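Local structure of ribosomal-protein-alanine acetyltransferase (Clostridium acetobutylicum, 3DNS) at residues A[87-92]-A[110-115]; A[48-53]-A[119-124]; A[10-15]-A[69-74]; A[21-24]-A[30-33]. The protein is the N-terminal domain of a GNAT-family enzyme of the RimJ subfamily that probably transfers acetyl groups to the N-terminal alanine of a ribosomal protein. All coordinates share one frame; numbering follows the deposited sequence.

Interaction 1: residues A[87-92]-A[110-115]; sequences IVDEEV and KSIIEK
Asp-89 and Ile-112 meet at the surface end of the GNAT-type sheet, where strand 83-89 and strand 103-114 are held apart by strand 117-127; their CA atoms are 7.8 Å apart, no main-chain bond joins them, and side chains and two waters bridge the gap. Ile-112 reaches across with the tip of its longer branch. With CG1 beside the backbone N (chi1 -67°) and the chain then extended, CD1 comes against the flank of Asp-89, 3.7 Å from its CB and 3.7 Å from its OD2, the two side chains crossing at about a right angle. The carboxylate carries different tasks on its two oxygens. OD2 faces Glu-114, whose OE1 lies 4.5 Å away, a repulsion that Lys-119 probably offsets, its NZ forming salt bridges to Asp-89 OD2 and Glu-114 OE2. Farther out, Glu-91 and Glu-114 share two waters: one lies 3.2 Å from Glu-114 OE1 and the other 3.1 Å from Glu-91 OE1, each making a weaker link to the other glutamate. Ser-111 and Ile-112 together face Lys-119 in a classic beta bulge. Asp-89 also ends its strand by opening a type I turn that runs to Val-92, with Val-92 N bonded to Asp-89 O. An Asx turn lies within it: Glu-91 N gives a nearly straight 2.6 Å bond to Asp-89 OD1, arriving from above the carboxylate plane, 37° out of it.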
loop_
_atom_site.group_PDB
_atom_site.type_symbol
_atom_site.label_atom_id
_atom_site.label_comp_id
_atom_site.label_asym_id
_atom_site.label_seq_id
_atom_site.Cartn_x
_atom_site.Cartn_y
_atom_site.Cartn_z
ATOM N N ILE A 87 -0.360 9.594 15.846
ATOM C CA ILE A 87 0.250 8.336 16.239
ATOM C C ILE A 87 0.631 7.643 14.952
ATOM O O ILE A 87 -0.218 7.409 14.067
ATOM C CB ILE A 87 -0.792 7.434 16.937
ATOM C CG1 ILE A 87 -1.434 8.136 18.143
ATOM C CG2 ILE A 87 -0.147 6.106 17.318
ATOM C CD1 ILE A 87 -2.552 7.401 18.783
ATOM N N VAL A 88 1.904 7.282 14.858
ATOM C CA VAL A 88 2.464 6.577 13.695
ATOM C C VAL A 88 3.455 5.516 14.143
ATOM O O VAL A 88 4.172 5.674 15.144
ATOM C CB VAL A 88 3.232 7.503 12.705
ATOM C CG1 VAL A 88 2.314 8.383 11.962
ATOM C CG2 VAL A 88 4.276 8.345 13.409
ATOM N N ASP A 89 3.456 4.420 13.417
ATOM C CA ASP A 89 4.432 3.348 13.573
ATOM C C ASP A 89 5.799 3.965 13.396
ATOM O O ASP A 89 5.973 4.849 12.545
ATOM C CB ASP A 89 4.126 2.272 12.508
ATOM C CG ASP A 89 5.127 1.189 12.452
ATOM O OD1 ASP A 89 6.284 1.444 12.816
ATOM O OD2 ASP A 89 4.739 0.070 12.059
ATOM N N GLU A 90 6.769 3.520 14.200
ATOM C CA GLU A 90 8.062 4.117 14.152
ATOM C C GLU A 90 8.782 3.833 12.825
ATOM O O GLU A 90 9.737 4.531 12.501
ATOM C CB GLU A 90 8.938 3.662 15.331
ATOM C CG GLU A 90 8.598 4.338 16.656
ATOM C CD GLU A 90 9.649 4.128 17.697
ATOM O OE1 GLU A 90 10.737 3.603 17.382
ATOM O OE2 GLU A 90 9.392 4.489 18.851
ATOM N N GLU A 91 8.313 2.850 12.055
ATOM C CA GLU A 91 8.831 2.650 10.688
ATOM C C GLU A 91 8.594 3.775 9.721
ATOM O O GLU A 91 9.305 3.876 8.746
ATOM C CB GLU A 91 8.246 1.387 10.071
ATOM C CG GLU A 91 8.834 0.168 10.729
ATOM C CD GLU A 91 8.676 -1.073 9.911
ATOM O OE1 GLU A 91 7.769 -1.118 9.038
ATOM O OE2 GLU A 91 9.475 -1.999 10.141
ATOM N N VAL A 92 7.557 4.587 9.953
ATOM C CA VAL A 92 7.226 5.684 9.050
ATOM C C VAL A 92 8.327 6.723 9.202
ATOM O O VAL A 92 8.870 6.920 10.290
ATOM C CB VAL A 92 5.812 6.312 9.346
ATOM C CG1 VAL A 92 5.525 7.539 8.450
ATOM C CG2 VAL A 92 4.653 5.246 9.196
ATOM N N LYS A 110 5.479 -0.695 22.289
ATOM C CA LYS A 110 4.854 -2.031 22.211
ATOM C C LYS A 110 3.324 -1.977 22.068
ATOM O O LYS A 110 2.603 -2.805 22.630
ATOM C CB LYS A 110 5.273 -2.899 23.395
ATOM C CG LYS A 110 6.751 -3.198 23.556
ATOM C CD LYS A 110 6.971 -4.344 24.630
ATOM C CE LYS A 110 8.306 -4.186 25.421
ATOM N NZ LYS A 110 8.875 -5.365 26.237
ATOM N N SER A 111 2.837 -1.009 21.293
ATOM C CA SER A 111 1.390 -0.873 21.004
ATOM C C SER A 111 0.977 -1.519 19.700
ATOM O O SER A 111 -0.217 -1.483 19.352
ATOM C CB SER A 111 0.947 0.596 20.966
ATOM O OG SER A 111 1.810 1.354 20.136
ATOM N N ILE A 112 1.955 -2.040 18.966
ATOM C CA ILE A 112 1.724 -2.741 17.701
ATOM C C ILE A 112 2.235 -4.172 17.773
ATOM O O ILE A 112 3.364 -4.408 18.169
ATOM C CB ILE A 112 2.464 -2.083 16.502
ATOM C CG1 ILE A 112 1.905 -0.704 16.168
ATOM C CG2 ILE A 112 2.350 -2.953 15.233
ATOM C CD1 ILE A 112 2.755 0.063 15.175
ATOM N N ILE A 113 1.412 -5.103 17.341
ATOM C CA ILE A 113 1.831 -6.467 17.070
ATOM C C ILE A 113 1.679 -6.777 15.595
ATOM O O ILE A 113 0.619 -6.702 15.061
ATOM C CB ILE A 113 1.031 -7.501 17.854
ATOM C CG1 ILE A 113 1.381 -7.466 19.330
ATOM C CG2 ILE A 113 1.318 -8.870 17.342
ATOM C CD1 ILE A 113 0.373 -8.035 20.195
ATOM N N GLU A 114 2.764 -7.129 14.948
ATOM C CA GLU A 114 2.784 -7.342 13.513
ATOM C C GLU A 114 3.598 -8.570 13.230
ATOM O O GLU A 114 4.715 -8.645 13.607
ATOM C CB GLU A 114 3.423 -6.129 12.883
ATOM C CG GLU A 114 3.756 -6.195 11.432
ATOM C CD GLU A 114 4.317 -4.885 10.945
ATOM O OE1 GLU A 114 3.528 -4.005 10.587
ATOM O OE2 GLU A 114 5.540 -4.742 10.956
ATOM N N LYS A 115 3.026 -9.560 12.591
ATOM C CA LYS A 115 3.704 -10.857 12.462
ATOM C C LYS A 115 4.522 -11.216 13.680
ATOM O O LYS A 115 5.660 -11.585 13.573
ATOM C CB LYS A 115 4.581 -10.939 11.227
ATOM C CG LYS A 115 3.913 -10.511 9.931
ATOM C CD LYS A 115 4.961 -10.104 8.912
ATOM C CE LYS A 115 4.531 -8.921 8.079
ATOM N NZ LYS A 115 5.450 -7.780 8.208
HETATM O O HOH W 1 4.523 -1.761 8.580
HETATM O O HOH W 2 6.219 -3.610 7.926
#

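Interaction 2: residues A[48-53]-A[119-124]; sequences MFRMKI and KDEFLF
Strands 46-53 and 119-124 run antiparallel but are not sheet neighbours, since strand 83-89 lies between them; the nearest CA atoms, of Arg-50 and Leu-123, are 9.2 Å apart. The gap is spanned by a salt bridge between Arg-50 and Glu-121. Arg-50 presents its guanidinium side-on, with NE 2.8 Å from Glu-121 OE2 and NH2 3.1 Å from Glu-121 OE1, one nitrogen to each oxygen. Both oxygens use their syn lone pairs, and the two flat groups are only 10° from coplanar. A bend at chi3 (-79°) in the otherwise extended arginine turns this edge toward the acid, while Glu-121 reaches out with CG beside its backbone N. The buried carboxylate is gripped further: water 3 donates a 2.7 Å bond to Glu-121 OE2 and weakly links it to Lys-52 NZ, while Ser-111 OG bonds to OE1. These contacts on both oxygens should fix the rotation of the carboxylate. At the other end of the contact the chemistry turns apolar, as the selenium of selenomethionine Met-48 rests 3.9 Å from Leu-123 CD1, the two side chains crossing at about a right angle. Beneath the salt bridge Ile-87 of the intervening strand packs against both partners. Side chains of alternate strands thus join over a central one, on the mixed sheet of the GNAT fold, in which strands 46-53 and 83-89 form the parallel pair.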
loop_
_atom_site.group_PDB
_atom_site.type_symbol
_atom_site.label_atom_id
_atom_site.label_comp_id
_atom_site.label_asym_id
_atom_site.label_seq_id
_atom_site.Cartn_x
_atom_site.Cartn_y
_atom_site.Cartn_z
HETATM N N MSE A 48 -6.921 13.617 17.857
HETATM C CA MSE A 48 -5.776 12.683 17.848
HETATM C C MSE A 48 -6.127 11.585 16.879
HETATM O O MSE A 48 -7.211 11.034 16.978
HETATM C CB MSE A 48 -5.486 12.051 19.225
HETATM C CG MSE A 48 -4.421 10.990 19.192
HETATM SE SE MSE A 48 -3.551 10.754 20.959
HETATM C CE MSE A 48 -5.159 10.122 21.866
ATOM N N PHE A 49 -5.230 11.316 15.932
ATOM C CA PHE A 49 -5.424 10.212 14.980
ATOM C C PHE A 49 -4.198 9.357 14.767
ATOM O O PHE A 49 -3.056 9.771 15.052
ATOM C CB PHE A 49 -5.929 10.692 13.642
ATOM C CG PHE A 49 -5.031 11.650 12.920
ATOM C CD1 PHE A 49 -4.137 11.204 11.997
ATOM C CD2 PHE A 49 -5.153 13.016 13.107
ATOM C CE1 PHE A 49 -3.359 12.100 11.270
ATOM C CE2 PHE A 49 -4.373 13.906 12.383
ATOM C CZ PHE A 49 -3.465 13.419 11.469
ATOM N N ARG A 50 -4.462 8.146 14.272
ATOM C CA ARG A 50 -3.428 7.191 13.877
ATOM C C ARG A 50 -3.291 7.190 12.351
ATOM O O ARG A 50 -4.303 7.067 11.649
ATOM C CB ARG A 50 -3.760 5.784 14.365
ATOM C CG ARG A 50 -2.725 4.756 13.932
ATOM C CD ARG A 50 -2.922 3.438 14.653
ATOM N NE ARG A 50 -2.384 3.449 16.029
ATOM C CZ ARG A 50 -3.139 3.488 17.119
ATOM N NH1 ARG A 50 -4.453 3.575 17.017
ATOM N NH2 ARG A 50 -2.597 3.456 18.313
HETATM N N MSE A 51 -2.068 7.375 11.844
HETATM C CA MSE A 51 -1.856 7.353 10.401
HETATM C C MSE A 51 -1.049 6.128 10.021
HETATM O O MSE A 51 0.036 5.946 10.488
HETATM C CB MSE A 51 -1.153 8.580 9.912
HETATM C CG MSE A 51 -0.990 8.597 8.388
HETATM SE SE MSE A 51 -0.266 10.351 7.716
HETATM C CE MSE A 51 1.548 10.115 8.362
ATOM N N LYS A 52 -1.656 5.243 9.267
ATOM C CA LYS A 52 -1.002 4.034 8.804
ATOM C C LYS A 52 -0.538 4.341 7.391
ATOM O O LYS A 52 -1.270 4.949 6.602
ATOM C CB LYS A 52 -1.972 2.854 8.814
ATOM C CG LYS A 52 -2.346 2.432 10.242
ATOM C CD LYS A 52 -3.096 1.110 10.237
ATOM C CE LYS A 52 -3.427 0.660 11.635
ATOM N NZ LYS A 52 -2.140 0.627 12.412
ATOM N N ILE A 53 0.705 3.993 7.104
ATOM C CA ILE A 53 1.279 4.161 5.768
ATOM C C ILE A 53 1.813 2.836 5.386
ATOM O O ILE A 53 2.500 2.221 6.189
ATOM C CB ILE A 53 2.453 5.185 5.706
ATOM C CG1 ILE A 53 1.998 6.573 6.167
ATOM C CG2 ILE A 53 2.954 5.283 4.307
ATOM C CD1 ILE A 53 0.934 7.253 5.194
ATOM N N LYS A 119 5.978 -3.690 18.200
ATOM C CA LYS A 119 6.667 -2.511 17.729
ATOM C C LYS A 119 6.136 -1.256 18.439
ATOM O O LYS A 119 5.053 -1.264 19.071
ATOM C CB LYS A 119 6.531 -2.392 16.212
ATOM C CG LYS A 119 7.418 -3.364 15.375
ATOM C CD LYS A 119 6.887 -3.527 13.899
ATOM C CE LYS A 119 6.385 -2.237 13.290
ATOM N NZ LYS A 119 6.047 -2.237 11.803
ATOM N N ASP A 120 6.904 -0.178 18.334
ATOM C CA ASP A 120 6.603 1.070 19.018
ATOM C C ASP A 120 5.895 2.017 18.044
ATOM O O ASP A 120 6.004 1.853 16.820
ATOM C CB ASP A 120 7.893 1.725 19.514
ATOM C CG ASP A 120 8.662 0.871 20.533
ATOM O OD1 ASP A 120 8.107 -0.086 21.162
ATOM O OD2 ASP A 120 9.842 1.234 20.744
ATOM N N GLU A 121 5.157 2.981 18.617
ATOM C CA GLU A 121 4.630 4.134 17.904
ATOM C C GLU A 121 5.128 5.486 18.447
ATOM O O GLU A 121 5.260 5.711 19.672
ATOM C CB GLU A 121 3.099 4.094 17.957
ATOM C CG GLU A 121 2.489 3.017 17.101
ATOM C CD GLU A 121 0.984 3.015 17.128
ATOM O OE1 GLU A 121 0.422 2.808 18.248
ATOM O OE2 GLU A 121 0.360 3.194 16.033
ATOM N N PHE A 122 5.384 6.405 17.530
ATOM C CA PHE A 122 5.641 7.807 17.872
ATOM C C PHE A 122 4.400 8.564 18.073
ATOM O O PHE A 122 3.403 8.311 17.382
ATOM C CB PHE A 122 6.394 8.538 16.772
ATOM C CG PHE A 122 7.793 8.113 16.630
ATOM C CD1 PHE A 122 8.671 8.183 17.723
ATOM C CD2 PHE A 122 8.273 7.711 15.423
ATOM C CE1 PHE A 122 10.008 7.816 17.586
ATOM C CE2 PHE A 122 9.582 7.367 15.276
ATOM C CZ PHE A 122 10.459 7.396 16.351
ATOM N N LEU A 123 4.459 9.526 19.008
ATOM C CA LEU A 123 3.373 10.472 19.203
ATOM C C LEU A 123 3.906 11.840 18.844
ATOM O O LEU A 123 4.806 12.353 19.513
ATOM C CB LEU A 123 2.823 10.402 20.662
ATOM C CG LEU A 123 1.616 11.292 21.009
ATOM C CD1 LEU A 123 0.333 10.827 20.267
ATOM C CD2 LEU A 123 1.366 11.403 22.579
ATOM N N PHE A 124 3.344 12.426 17.780
ATOM C CA PHE A 124 3.678 13.794 17.343
ATOM C C PHE A 124 2.583 14.791 17.680
ATOM O O PHE A 124 1.438 14.443 17.654
ATOM C CB PHE A 124 3.898 13.803 15.848
ATOM C CG PHE A 124 5.118 13.117 15.438
ATOM C CD1 PHE A 124 6.331 13.753 15.530
ATOM C CD2 PHE A 124 5.075 11.869 14.891
ATOM C CE1 PHE A 124 7.492 13.103 15.151
ATOM C CE2 PHE A 124 6.256 11.225 14.500
ATOM C CZ PHE A 124 7.447 11.845 14.638
HETATM O O HOH W 3 0.444 2.576 13.391
#

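Interaction 3: residues A[10-15]-A[69-74]; sequences TKIEKV and SVFMEF
Ile-12 of strand 10-14 meets helix 61-78 at Val-70 and Phe-71, and the contact between the segments is apolar. The end of its longer branch does most of the work: CD1 of Ile-12 lies 4.0 Å from Val-70 CG1, 3.9 Å from Phe-71 CB and 3.9 Å from Phe-71 CD1, so it seats between two successive helix residues. Its short branch adds a looser touch, with Ile-12 CG2 at 4.2 Å from Phe-71 CE1. With CG1 beside the backbone N (chi1 -60°) and CG2 beside the carbonyl carbon, both branches reach the Phe-71 ring, and CD1 alone extends to Val-70; the isoleucine and phenylalanine side chains cross at about a right angle. Polar groups find their partners outside this pair of segments. Thr-10 OG1 bonds to Glu-66 one helical turn earlier, and Glu-13 forms a salt bridge with Lys-58 of the second subunit. Strand alternation turns Thr-10 and Ile-12 toward the helix and Lys-11 away from it. The buried patch joins the helix to the sheet near the edge formed by the chain's first strands: strand 10-14 pairs with strands 4-6 and 21-26, Leu-5 of edge strand 4-6 also packs on Val-70 and Phe-71, and the Phe-71 ring continues inward to an edge-to-face contact with Phe-49 on strand 46-53.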
loop_
_atom_site.group_PDB
_atom_site.type_symbol
_atom_site.label_atom_id
_atom_site.label_comp_id
_atom_site.label_asym_id
_atom_site.label_seq_id
_atom_site.Cartn_x
_atom_site.Cartn_y
_atom_site.Cartn_z
ATOM N N THR A 10 -1.914 13.920 -3.950
ATOM C CA THR A 10 -2.593 12.984 -3.074
ATOM C C THR A 10 -4.064 13.341 -2.919
ATOM O O THR A 10 -4.493 14.427 -3.281
ATOM C CB THR A 10 -1.856 12.886 -1.665
ATOM O OG1 THR A 10 -1.762 14.188 -1.061
ATOM C CG2 THR A 10 -0.431 12.317 -1.838
ATOM N N LYS A 11 -4.825 12.381 -2.375
ATOM C CA LYS A 11 -6.236 12.541 -2.051
ATOM C C LYS A 11 -6.528 11.896 -0.682
ATOM O O LYS A 11 -5.970 10.850 -0.351
ATOM C CB LYS A 11 -7.114 11.904 -3.147
ATOM C CG LYS A 11 -6.763 12.393 -4.546
ATOM C CD LYS A 11 -7.677 11.771 -5.671
ATOM C CE LYS A 11 -7.567 12.563 -6.994
ATOM N NZ LYS A 11 -8.253 11.943 -8.198
ATOM N N ILE A 12 -7.387 12.547 0.109
ATOM C CA ILE A 12 -7.825 11.994 1.384
ATOM C C ILE A 12 -9.374 11.960 1.328
ATOM O O ILE A 12 -10.027 12.984 1.069
ATOM C CB ILE A 12 -7.340 12.835 2.569
ATOM C CG1 ILE A 12 -5.805 12.926 2.616
ATOM C CG2 ILE A 12 -7.923 12.267 3.888
ATOM C CD1 ILE A 12 -5.310 13.941 3.643
ATOM N N GLU A 13 -9.953 10.785 1.537
ATOM C CA GLU A 13 -11.391 10.606 1.422
ATOM C C GLU A 13 -11.886 9.746 2.551
ATOM O O GLU A 13 -11.220 8.804 2.938
ATOM C CB GLU A 13 -11.745 9.904 0.109
ATOM C CG GLU A 13 -11.512 10.793 -1.102
ATOM C CD GLU A 13 -11.504 10.029 -2.408
ATOM O OE1 GLU A 13 -10.543 9.253 -2.620
ATOM O OE2 GLU A 13 -12.435 10.233 -3.213
ATOM N N LYS A 14 -13.100 10.029 3.021
ATOM C CA LYS A 14 -13.771 9.244 4.070
ATOM C C LYS A 14 -14.135 7.885 3.525
ATOM O O LYS A 14 -14.541 7.772 2.390
ATOM C CB LYS A 14 -15.032 9.958 4.543
ATOM C CG LYS A 14 -15.291 9.769 6.047
ATOM C CD LYS A 14 -16.446 10.610 6.503
ATOM C CE LYS A 14 -16.385 10.885 7.968
ATOM N NZ LYS A 14 -17.392 11.937 8.279
ATOM N N VAL A 15 -13.936 6.834 4.308
ATOM C CA VAL A 15 -14.276 5.463 3.874
ATOM C C VAL A 15 -15.770 5.229 4.051
ATOM O O VAL A 15 -16.286 5.386 5.149
ATOM C CB VAL A 15 -13.518 4.408 4.694
ATOM C CG1 VAL A 15 -14.131 3.034 4.423
ATOM C CG2 VAL A 15 -11.988 4.486 4.353
ATOM N N SER A 69 0.213 18.160 5.439
ATOM C CA SER A 69 -0.071 19.551 5.203
ATOM C C SER A 69 -1.530 19.724 4.821
ATOM O O SER A 69 -2.197 20.582 5.355
ATOM C CB SER A 69 0.879 20.177 4.156
ATOM O OG SER A 69 2.187 20.225 4.687
ATOM N N VAL A 70 -1.995 18.895 3.918
ATOM C CA VAL A 70 -3.394 18.884 3.491
ATOM C C VAL A 70 -4.346 18.674 4.644
ATOM O O VAL A 70 -5.324 19.432 4.786
ATOM C CB VAL A 70 -3.677 17.776 2.393
ATOM C CG1 VAL A 70 -5.154 17.670 2.114
ATOM C CG2 VAL A 70 -2.900 18.084 1.025
ATOM N N PHE A 71 -4.069 17.656 5.464
ATOM C CA PHE A 71 -4.963 17.286 6.568
ATOM C C PHE A 71 -4.913 18.309 7.708
ATOM O O PHE A 71 -5.925 18.628 8.329
ATOM C CB PHE A 71 -4.687 15.844 7.018
ATOM C CG PHE A 71 -5.879 15.155 7.652
ATOM C CD1 PHE A 71 -7.066 14.978 6.943
ATOM C CD2 PHE A 71 -5.828 14.703 8.964
ATOM C CE1 PHE A 71 -8.157 14.328 7.524
ATOM C CE2 PHE A 71 -6.934 14.102 9.556
ATOM C CZ PHE A 71 -8.087 13.913 8.847
HETATM N N MSE A 72 -3.739 18.871 7.982
HETATM C CA MSE A 72 -3.638 19.905 9.028
HETATM C C MSE A 72 -4.426 21.158 8.651
HETATM O O MSE A 72 -5.112 21.734 9.458
HETATM C CB MSE A 72 -2.158 20.330 9.284
HETATM C CG MSE A 72 -1.221 19.353 10.010
HETATM SE SE MSE A 72 -2.008 18.415 11.494
HETATM C CE MSE A 72 -2.743 16.941 10.417
ATOM N N GLU A 73 -4.294 21.588 7.412
ATOM C CA GLU A 73 -5.059 22.726 6.923
ATOM C C GLU A 73 -6.559 22.501 7.142
ATOM O O GLU A 73 -7.271 23.408 7.627
ATOM C CB GLU A 73 -4.765 23.029 5.440
ATOM C CG GLU A 73 -5.633 24.207 4.805
ATOM C CD GLU A 73 -5.203 25.585 5.241
ATOM O OE1 GLU A 73 -4.120 25.704 5.869
ATOM O OE2 GLU A 73 -5.936 26.575 4.954
ATOM N N PHE A 74 -7.010 21.306 6.791
ATOM C CA PHE A 74 -8.390 20.860 7.061
ATOM C C PHE A 74 -8.810 20.928 8.538
ATOM O O PHE A 74 -9.858 21.445 8.863
ATOM C CB PHE A 74 -8.559 19.408 6.593
ATOM C CG PHE A 74 -9.976 18.821 6.821
ATOM C CD1 PHE A 74 -11.091 19.373 6.208
ATOM C CD2 PHE A 74 -10.159 17.720 7.650
ATOM C CE1 PHE A 74 -12.345 18.824 6.424
ATOM C CE2 PHE A 74 -11.388 17.185 7.886
ATOM C CZ PHE A 74 -12.480 17.723 7.282
#

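Interaction 4: residues A[21-24]-A[30-33]; sequences EYLI and ITIG
Ile-24 O is gripped by two successive backbone N-H groups of the facing strand: Ile-32 N at 2.9 Å, and Gly-33 N in a weak bond to the same Ile-24 O at 3.4 Å. Thr-31 adds a CA-H...O contact to it. In return Ile-24 N bonds to Gly-33 O at 2.8 Å, making Ile-24 and Gly-33 an antiparallel hydrogen-bonded pair. Two residues, Ile-32 and Gly-33, thus face one, which is a classic beta bulge in the hairpin of strands 21-26 and 31-41; the short strand axes stand 127° apart. Side chains close the sides. Ile-24 lays CB and CG1 over the Gly-33 carbonyl, CB at 3.5 Å from Gly-33 O, while Ile-24 CG2 touches Ile-32 CB at 4.1 Å. Leu-23, its CG anti to the backbone N (chi1 -178°), brings CD1 to 3.6 Å from Thr-31 OG1, an oxygen that bonds to Gly-57 N of the second subunit; Gln-56 of that subunit takes Thr-31 N. Ile-24 and Ile-32 both pack on Ile-67 of helix 61-78. Main-chain bonding therefore sets the bulged register of the hairpin, while buried aliphatic groups shield it and the threonine turns its polar groups to the subunit interface.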
loop_
_atom_site.group_PDB
_atom_site.type_symbol
_atom_site.label_atom_id
_atom_site.label_comp_id
_atom_site.label_asym_id
_atom_site.label_seq_id
_atom_site.Cartn_x
_atom_site.Cartn_y
_atom_site.Cartn_z
ATOM N N GLU A 21 -12.722 6.942 9.606
ATOM C CA GLU A 21 -11.675 6.330 8.796
ATOM C C GLU A 21 -11.568 7.044 7.444
ATOM O O GLU A 21 -12.581 7.351 6.774
ATOM C CB GLU A 21 -11.913 4.841 8.614
ATOM C CG GLU A 21 -10.752 4.148 7.990
ATOM C CD GLU A 21 -11.024 2.639 7.763
ATOM O OE1 GLU A 21 -11.514 1.924 8.669
ATOM O OE2 GLU A 21 -10.709 2.182 6.669
ATOM N N TYR A 22 -10.339 7.309 7.040
ATOM C CA TYR A 22 -10.102 8.010 5.779
ATOM C C TYR A 22 -9.054 7.296 5.005
ATOM O O TYR A 22 -8.062 6.828 5.576
ATOM C CB TYR A 22 -9.632 9.446 6.005
ATOM C CG TYR A 22 -10.601 10.258 6.772
ATOM C CD1 TYR A 22 -11.400 11.180 6.149
ATOM C CD2 TYR A 22 -10.709 10.096 8.169
ATOM C CE1 TYR A 22 -12.320 11.934 6.890
ATOM C CE2 TYR A 22 -11.576 10.815 8.878
ATOM C CZ TYR A 22 -12.394 11.736 8.256
ATOM O OH TYR A 22 -13.295 12.430 9.056
ATOM N N LEU A 23 -9.249 7.277 3.704
ATOM C CA LEU A 23 -8.377 6.595 2.757
ATOM C C LEU A 23 -7.456 7.629 2.129
ATOM O O LEU A 23 -7.940 8.664 1.594
ATOM C CB LEU A 23 -9.244 5.966 1.679
ATOM C CG LEU A 23 -8.551 5.152 0.600
ATOM C CD1 LEU A 23 -7.998 3.838 1.222
ATOM C CD2 LEU A 23 -9.558 4.837 -0.540
ATOM N N ILE A 24 -6.149 7.348 2.153
ATOM C CA ILE A 24 -5.173 8.176 1.390
ATOM C C ILE A 24 -4.757 7.453 0.104
ATOM O O ILE A 24 -4.328 6.337 0.145
ATOM C CB ILE A 24 -3.866 8.497 2.216
ATOM C CG1 ILE A 24 -4.208 8.806 3.679
ATOM C CG2 ILE A 24 -2.990 9.564 1.490
ATOM C CD1 ILE A 24 -3.015 8.751 4.703
ATOM N N ILE A 30 -4.171 4.646 -6.235
ATOM C CA ILE A 30 -3.468 3.573 -5.498
ATOM C C ILE A 30 -3.388 4.055 -4.032
ATOM O O ILE A 30 -3.160 5.276 -3.735
ATOM C CB ILE A 30 -2.038 3.351 -6.052
ATOM C CG1 ILE A 30 -2.036 3.037 -7.583
ATOM C CG2 ILE A 30 -1.167 2.387 -5.170
ATOM C CD1 ILE A 30 -2.779 1.833 -8.000
ATOM N N THR A 31 -3.671 3.118 -3.110
ATOM C CA THR A 31 -3.678 3.419 -1.684
ATOM C C THR A 31 -2.271 3.561 -1.134
ATOM O O THR A 31 -1.414 2.704 -1.297
ATOM C CB THR A 31 -4.530 2.412 -0.902
ATOM O OG1 THR A 31 -5.866 2.524 -1.402
ATOM C CG2 THR A 31 -4.525 2.685 0.620
ATOM N N ILE A 32 -2.070 4.709 -0.499
ATOM C CA ILE A 32 -0.839 5.021 0.233
ATOM C C ILE A 32 -0.989 4.528 1.677
ATOM O O ILE A 32 -0.070 3.917 2.237
ATOM C CB ILE A 32 -0.581 6.526 0.208
ATOM C CG1 ILE A 32 -0.457 7.022 -1.241
ATOM C CG2 ILE A 32 0.667 6.872 1.035
ATOM C CD1 ILE A 32 -0.262 8.453 -1.364
ATOM N N GLY A 33 -2.142 4.810 2.275
ATOM C CA GLY A 33 -2.431 4.483 3.657
ATOM C C GLY A 33 -3.792 4.940 4.109
ATOM O O GLY A 33 -4.697 5.262 3.278
#

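All four contacts reach one mixed sheet, but from different parts of it. Interactions 3 and 4 are buried, lie about 10 Å apart between centres, and share the N-terminal half: strands 10-14 and 21-26 are neighbours there, and helix 61-78 packs on both. One is aliphatic and aromatic packing, the other mainly backbone bonding. Interactions 1 and 2 lie toward the other edge of the sheet, on strands 46-53, 83-89, 117-127 and 103-114, and are joined through Lys-119; both bridge non-adjacent strands, so side chains and waters span the gap. Interaction 1, at the surface, sets acids beside an isoleucine and water; interaction 2, partly buried, combines an ion pair with an apolar touch. Phe-49 connects interaction 2 to interaction 3 through Phe-71.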